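Local atomic coordinates of transcriptional regulator (Streptococcus pneumoniae, PDB entry 2GNP), a protein that is of unknown function but probably regulates transcription, with a putative sugar-binding domain that may sense a sugar-like effector. Residues A[15-18]-A[24-27]; A[32-35]-A[41-44]; A[236-241]-A[260-265]. All coordinates share one frame; numbering follows the deposited sequence.

Contact 1: A[15-18]-A[24-27]; sequences YVKE and SLEI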
# COMPACT_ATOMS: atom_id res chain seq x y z
N TYR A 15 19.42 11.42 -2.16
CA TYR A 15 19.88 11.14 -0.81
C TYR A 15 19.06 10.04 -0.12
O TYR A 15 19.62 9.05 0.42
CB TYR A 15 19.88 12.42 0.03
CG TYR A 15 20.24 12.22 1.47
CD1 TYR A 15 19.22 12.09 2.45
CD2 TYR A 15 21.58 12.20 1.88
CE1 TYR A 15 19.53 11.93 3.79
CE2 TYR A 15 21.90 12.07 3.22
CZ TYR A 15 20.87 11.91 4.17
OH TYR A 15 21.16 11.77 5.51
N VAL A 16 17.73 10.16 -0.21
CA VAL A 16 16.84 9.23 0.48
C VAL A 16 16.86 7.90 -0.31
O VAL A 16 16.87 6.82 0.28
CB VAL A 16 15.38 9.82 0.54
CG1 VAL A 16 14.34 8.70 0.98
CG2 VAL A 16 15.30 11.05 1.42
N LYS A 17 16.86 7.95 -1.64
CA LYS A 17 16.96 6.69 -2.44
C LYS A 17 18.23 5.89 -2.09
O LYS A 17 18.17 4.68 -1.92
CB LYS A 17 16.89 6.93 -3.92
CG LYS A 17 15.51 7.30 -4.36
CD LYS A 17 15.46 7.39 -5.84
CE LYS A 17 16.16 8.61 -6.31
NZ LYS A 17 15.96 8.88 -7.80
N GLU A 18 19.37 6.56 -2.06
CA GLU A 18 20.62 5.85 -1.75
C GLU A 18 20.61 5.37 -0.27
O GLU A 18 21.09 4.25 0.04
CB GLU A 18 21.80 6.78 -2.06
CG GLU A 18 23.14 6.06 -2.17
CD GLU A 18 23.70 5.71 -0.80
OE1 GLU A 18 24.43 4.68 -0.74
OE2 GLU A 18 23.41 6.44 0.21
N SER A 24 12.84 4.16 -6.69
CA SER A 24 12.17 5.34 -7.21
C SER A 24 11.49 6.09 -6.11
O SER A 24 10.99 5.50 -5.16
CB SER A 24 11.09 4.97 -8.22
OG SER A 24 11.63 4.25 -9.30
N LEU A 25 11.46 7.41 -6.25
CA LEU A 25 10.91 8.30 -5.21
C LEU A 25 10.50 9.67 -5.76
O LEU A 25 11.28 10.27 -6.48
CB LEU A 25 11.98 8.57 -4.15
CG LEU A 25 11.64 9.53 -3.04
CD1 LEU A 25 10.46 9.12 -2.19
CD2 LEU A 25 12.87 9.69 -2.16
N GLU A 26 9.27 10.08 -5.47
CA GLU A 26 8.84 11.47 -5.72
C GLU A 26 8.48 12.08 -4.41
O GLU A 26 7.67 11.51 -3.65
CB GLU A 26 7.65 11.57 -6.70
CG GLU A 26 7.98 11.28 -8.19
CD GLU A 26 8.11 9.79 -8.52
OE1 GLU A 26 7.44 8.97 -7.85
OE2 GLU A 26 8.85 9.45 -9.48
N ILE A 27 9.07 13.25 -4.10
CA ILE A 27 8.75 13.99 -2.88
C ILE A 27 7.99 15.25 -3.33
O ILE A 27 8.57 16.12 -4.00
CB ILE A 27 10.04 14.41 -2.06
CG1 ILE A 27 10.85 13.16 -1.62
CG2 ILE A 27 9.65 15.22 -0.87
CD1 ILE A 27 12.25 13.53 -1.17
O HOH W 1 13.15 8.35 -8.47
O HOH W 2 13.96 10.83 -7.59

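Contact 2: A[32-35]-A[41-44]; sequences FDDT and ERIS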
# COMPACT_ATOMS: atom_id res chain seq x y z
N PHE A 32 3.13 26.87 1.87
CA PHE A 32 2.55 27.56 3.02
C PHE A 32 1.02 27.71 2.93
O PHE A 32 0.33 27.62 3.95
CB PHE A 32 3.17 28.96 3.18
CG PHE A 32 2.74 29.67 4.45
CD1 PHE A 32 1.71 30.63 4.42
CD2 PHE A 32 3.35 29.38 5.67
CE1 PHE A 32 1.30 31.29 5.60
CE2 PHE A 32 2.96 30.04 6.85
CZ PHE A 32 1.95 30.99 6.81
N ASP A 33 0.53 27.96 1.71
CA ASP A 33 -0.91 28.22 1.47
C ASP A 33 -1.76 26.94 1.34
O ASP A 33 -2.95 27.01 1.04
CB ASP A 33 -1.06 29.03 0.18
CG ASP A 33 -0.65 30.47 0.36
OD1 ASP A 33 -0.65 30.92 1.53
OD2 ASP A 33 -0.33 31.14 -0.64
N ASP A 34 -1.13 25.77 1.51
CA ASP A 34 -1.84 24.48 1.43
C ASP A 34 -2.98 24.35 2.40
O ASP A 34 -2.91 24.83 3.54
CB ASP A 34 -0.88 23.27 1.64
CG ASP A 34 -0.07 22.96 0.38
OD1 ASP A 34 -0.40 23.54 -0.69
OD2 ASP A 34 0.91 22.16 0.46
N THR A 35 -4.04 23.70 1.92
CA THR A 35 -5.06 23.08 2.76
C THR A 35 -4.84 21.57 2.62
O THR A 35 -4.18 21.15 1.67
CB THR A 35 -6.53 23.34 2.27
OG1 THR A 35 -6.79 22.58 1.06
CG2 THR A 35 -6.82 24.80 2.03
N GLU A 41 -4.65 16.75 -3.45
CA GLU A 41 -4.69 16.85 -4.91
C GLU A 41 -3.30 16.78 -5.56
O GLU A 41 -3.11 16.13 -6.59
CB GLU A 41 -5.40 18.15 -5.37
CG GLU A 41 -5.86 18.17 -6.84
CD GLU A 41 -4.76 18.55 -7.84
OE1 GLU A 41 -3.73 19.14 -7.45
OE2 GLU A 41 -4.94 18.27 -9.05
N ARG A 42 -2.34 17.47 -4.96
CA ARG A 42 -1.02 17.60 -5.57
C ARG A 42 -0.32 16.25 -5.57
O ARG A 42 0.26 15.88 -6.58
CB ARG A 42 -0.19 18.60 -4.80
CG ARG A 42 1.03 19.14 -5.60
CD ARG A 42 1.37 20.63 -5.21
NE ARG A 42 1.67 20.68 -3.81
CZ ARG A 42 1.20 21.52 -2.92
NH1 ARG A 42 0.40 22.58 -3.23
NH2 ARG A 42 1.58 21.31 -1.70
N ILE A 43 -0.45 15.54 -4.45
CA ILE A 43 0.18 14.24 -4.29
C ILE A 43 -0.53 13.27 -5.24
O ILE A 43 0.12 12.51 -5.95
CB ILE A 43 0.11 13.76 -2.82
CG1 ILE A 43 1.02 14.62 -1.93
CG2 ILE A 43 0.49 12.27 -2.71
CD1 ILE A 43 0.80 14.40 -0.46
N SER A 44 -1.85 13.32 -5.24
CA SER A 44 -2.64 12.40 -6.07
C SER A 44 -2.38 12.57 -7.55
O SER A 44 -2.39 11.57 -8.30
CB SER A 44 -4.15 12.55 -5.81
OG SER A 44 -4.47 12.23 -4.49

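Contact 3: A[236-241]-A[260-265]; sequences SILSVL and LEEDGD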
# COMPACT_ATOMS: atom_id res chain seq x y z
N SER A 236 5.61 4.24 10.21
CA SER A 236 5.21 3.18 9.26
C SER A 236 6.04 3.25 7.97
O SER A 236 6.55 2.22 7.45
CB SER A 236 3.72 3.23 8.91
OG SER A 236 2.95 3.30 10.10
N ILE A 237 6.20 4.46 7.45
CA ILE A 237 6.98 4.63 6.23
C ILE A 237 8.45 4.25 6.48
O ILE A 237 9.08 3.56 5.67
CB ILE A 237 6.82 6.08 5.68
CG1 ILE A 237 5.34 6.32 5.21
CG2 ILE A 237 7.77 6.32 4.55
CD1 ILE A 237 5.05 7.78 4.96
N LEU A 238 8.97 4.63 7.64
CA LEU A 238 10.37 4.29 7.92
C LEU A 238 10.54 2.75 7.96
O LEU A 238 11.52 2.19 7.43
CB LEU A 238 10.74 4.93 9.25
CG LEU A 238 12.17 4.60 9.76
CD1 LEU A 238 13.26 4.99 8.74
CD2 LEU A 238 12.34 5.32 11.08
N SER A 239 9.55 2.06 8.51
CA SER A 239 9.57 0.56 8.58
C SER A 239 9.63 -0.04 7.19
O SER A 239 10.46 -0.89 6.86
CB SER A 239 8.36 -0.02 9.27
OG SER A 239 8.28 0.35 10.63
N VAL A 240 8.72 0.45 6.35
CA VAL A 240 8.63 -0.03 4.95
C VAL A 240 9.94 0.23 4.21
O VAL A 240 10.42 -0.64 3.45
CB VAL A 240 7.42 0.71 4.30
CG1 VAL A 240 7.46 0.52 2.85
CG2 VAL A 240 6.09 0.15 4.95
N LEU A 241 10.53 1.40 4.42
CA LEU A 241 11.83 1.73 3.80
C LEU A 241 12.95 0.76 4.30
O LEU A 241 13.76 0.25 3.51
CB LEU A 241 12.21 3.15 4.10
CG LEU A 241 11.29 4.16 3.43
CD1 LEU A 241 11.66 5.57 3.90
CD2 LEU A 241 11.49 4.01 1.92
N LEU A 260 13.45 10.89 8.26
CA LEU A 260 14.90 11.04 8.42
C LEU A 260 15.29 11.35 9.87
O LEU A 260 16.22 10.72 10.44
CB LEU A 260 15.42 12.08 7.45
CG LEU A 260 15.46 11.63 5.97
CD1 LEU A 260 15.74 12.84 5.09
CD2 LEU A 260 16.45 10.50 5.70
N GLU A 261 14.55 12.27 10.47
CA GLU A 261 14.72 12.65 11.85
C GLU A 261 14.52 11.45 12.79
O GLU A 261 15.38 11.19 13.65
CB GLU A 261 13.74 13.74 12.24
CG GLU A 261 14.06 14.25 13.67
CD GLU A 261 13.09 15.32 14.15
OE1 GLU A 261 12.28 15.03 15.06
OE2 GLU A 261 13.14 16.44 13.60
N GLU A 262 13.42 10.73 12.63
CA GLU A 262 13.20 9.52 13.42
C GLU A 262 14.29 8.46 13.23
O GLU A 262 14.74 7.80 14.21
CB GLU A 262 11.82 8.94 13.13
CG GLU A 262 11.46 7.84 14.07
CD GLU A 262 9.99 7.61 14.11
OE1 GLU A 262 9.23 8.56 14.40
OE2 GLU A 262 9.58 6.46 13.85
N ASP A 263 14.72 8.26 11.98
CA ASP A 263 15.77 7.28 11.72
C ASP A 263 17.06 7.70 12.44
O ASP A 263 17.77 6.85 12.98
CB ASP A 263 16.03 7.16 10.22
CG ASP A 263 16.73 5.86 9.82
OD1 ASP A 263 17.09 5.78 8.63
OD2 ASP A 263 16.94 4.94 10.67
N GLY A 264 17.31 9.00 12.49
CA GLY A 264 18.51 9.54 13.12
C GLY A 264 18.53 9.34 14.62
O GLY A 264 19.59 9.50 15.24
N ASP A 265 17.39 8.97 15.21
CA ASP A 265 17.27 8.76 16.65
C ASP A 265 17.76 7.37 16.99
O ASP A 265 17.81 6.99 18.15
CB ASP A 265 15.82 8.93 17.11
CG ASP A 265 15.36 10.39 17.14
OD1 ASP A 265 16.20 11.32 17.09
OD2 ASP A 265 14.12 10.61 17.22

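Contact 1: A[15-18]-A[24-27]
The alpha-beta unit in which helix 5-20 leads through a short turn into strand 24-28 sets Val16 and Lys17 against Leu25. CD2 of Leu25 meets CG1 of Val16 at 3.6 Å and lies almost as near its CB, the two side chains crossing at about a right angle. The stem of Lys17 passes over the same leucine closer to the backbone, with Lys17 CG 3.8 Å from Leu25 CB. A bend at chi3 (-72°) puts the ammonium beside Leu25, where two waters bridge it to the backbone N and O of that residue. Water 1 accepts from Lys17 NZ at 2.9 Å and also from Leu25 N at 2.9 Å. Water 2 accepts from Lys17 NZ at 2.8 Å and donates to Leu25 O at 3.0 Å. Both backbone polar groups of Leu25 thus gain solvent partners on the strand edge that faces the lysine, while Ser24 and Glu26 bond to the parallel strand 248-252 on the other edge. Leu25 also touches Leu249 of that strand, Val16 reaches Leu260 on helix 253-264, and Glu26, on the opposite face of the sheet, packs on Val46 and Val50 of helix 36-54.

Contact 2: A[32-35]-A[41-44]
The loop residue Asp34, just ahead of helix 36-54, faces Arg42 on the helix itself with their CA atoms 9.8 Å apart, so the backbones stay well separated and side chains alone span the interval. The two approach from opposite directions and meet edge to edge, nearly coplanar: the carboxylate of Asp34 fits against the NH1 and NH2 edge of the guanidinium, with the two planes 25° apart. NH1 of Arg42 donates to OD1 of Asp34 at 2.8 Å, with an N-H...O angle of 152°. It uses the syn side of the oxygen and stays close to the plane of both groups. The second bond, from Arg42 NH2 to Asp34 OD2, is modelled at 2.4 Å; a length so short is doubtful, although the pairing as a two-pronged salt bridge is clear. Arg42 leaves its helix with CG anti to the backbone N (chi1 -162°), and bends at chi2 and chi3 swing the guanidinium back toward the loop. Further partners surround the pair. OD2 of Asp34 also accepts from the backbone N of Glu31, while NH2 of Arg42 makes a weak bond to Pro29 O. Next in the chain, Thr35 is the N-cap of the helix, its OG1 bonded to Ile38 N. The two-pronged pairing limits rotation of the guanidinium and, with the added hold of Glu31 N on Asp34, joins the approach to the helix with its first turns. The two charges probably favour each other's ionised form at this partly exposed surface.

Contact 3: A[236-241]-A[260-265]
The carboxylate of Asp263 turns one face to Leu238: the methyl CD1 sits almost squarely above the plane, 3.7 Å from Asp263 CG and 3.9 Å from Asp263 OD1. The oxygens of that flat group find polar partners elsewhere, OD1 in a hydrogen bond with Tyr20 OH from helix 5-20 and OD2 in a salt bridge with Arg242. The other methyl of Leu238, CD2, takes the neighbouring position on helix 253-264. It lies 3.9 Å from the backbone N of Asp263 and 4.0 Å from CG of Glu262. The isobutyl group therefore straddles the start of the Asp263 side chain, one branch over the acid and the other over the helix backbone and the glutamate stem. With chi1 at 176° the leucine extends away from its own N, its two methyls reaching helix 253-264, and the leucine and aspartate side chains cross at about a right angle. The far end of Glu262 turns back to helix 234-242, where OE2 is hydrogen-bonded to Ser235 OG. Val259, one turn earlier on the C-terminal helix, and Tyr20 also touch Leu238, so the leucine is buried between two helices. The contact is a mixed one: a leucine methyl lies against the face of a carboxylate, while the carboxylate oxygens are held by hydroxyl and guanidinium groups. Such partners would probably keep Asp263 ionised despite the apolar methyl over its face, and they join the end of helix 253-264 to both helix 234-242 and helix 5-20.

In the fold
Contacts 1 and 3 adjoin, with centres about 13 Å apart. They meet at Leu260, whose CD2 lies 3.9 Å from Tyr15 CE1 and whose CD1 lies 4.1 Å from Val16 CG2, so helix 5-20 and helix 253-264 pack directly. Contact 2 stands apart from both. Although strand 24-28 and helix 36-54 are successive elements of the chain, its centre is about 20 Å from that of contact 1, with nearest atoms about 7 Å apart; from the centre of contact 3 it is about 23 Å. Contact 1 thus joins helix 5-20 to strand 24-28 of the sheet, contact 3 joins two helices beside it, and contact 2 belongs to the surface loop and the start of helix 36-54; none can be assigned to an effector site.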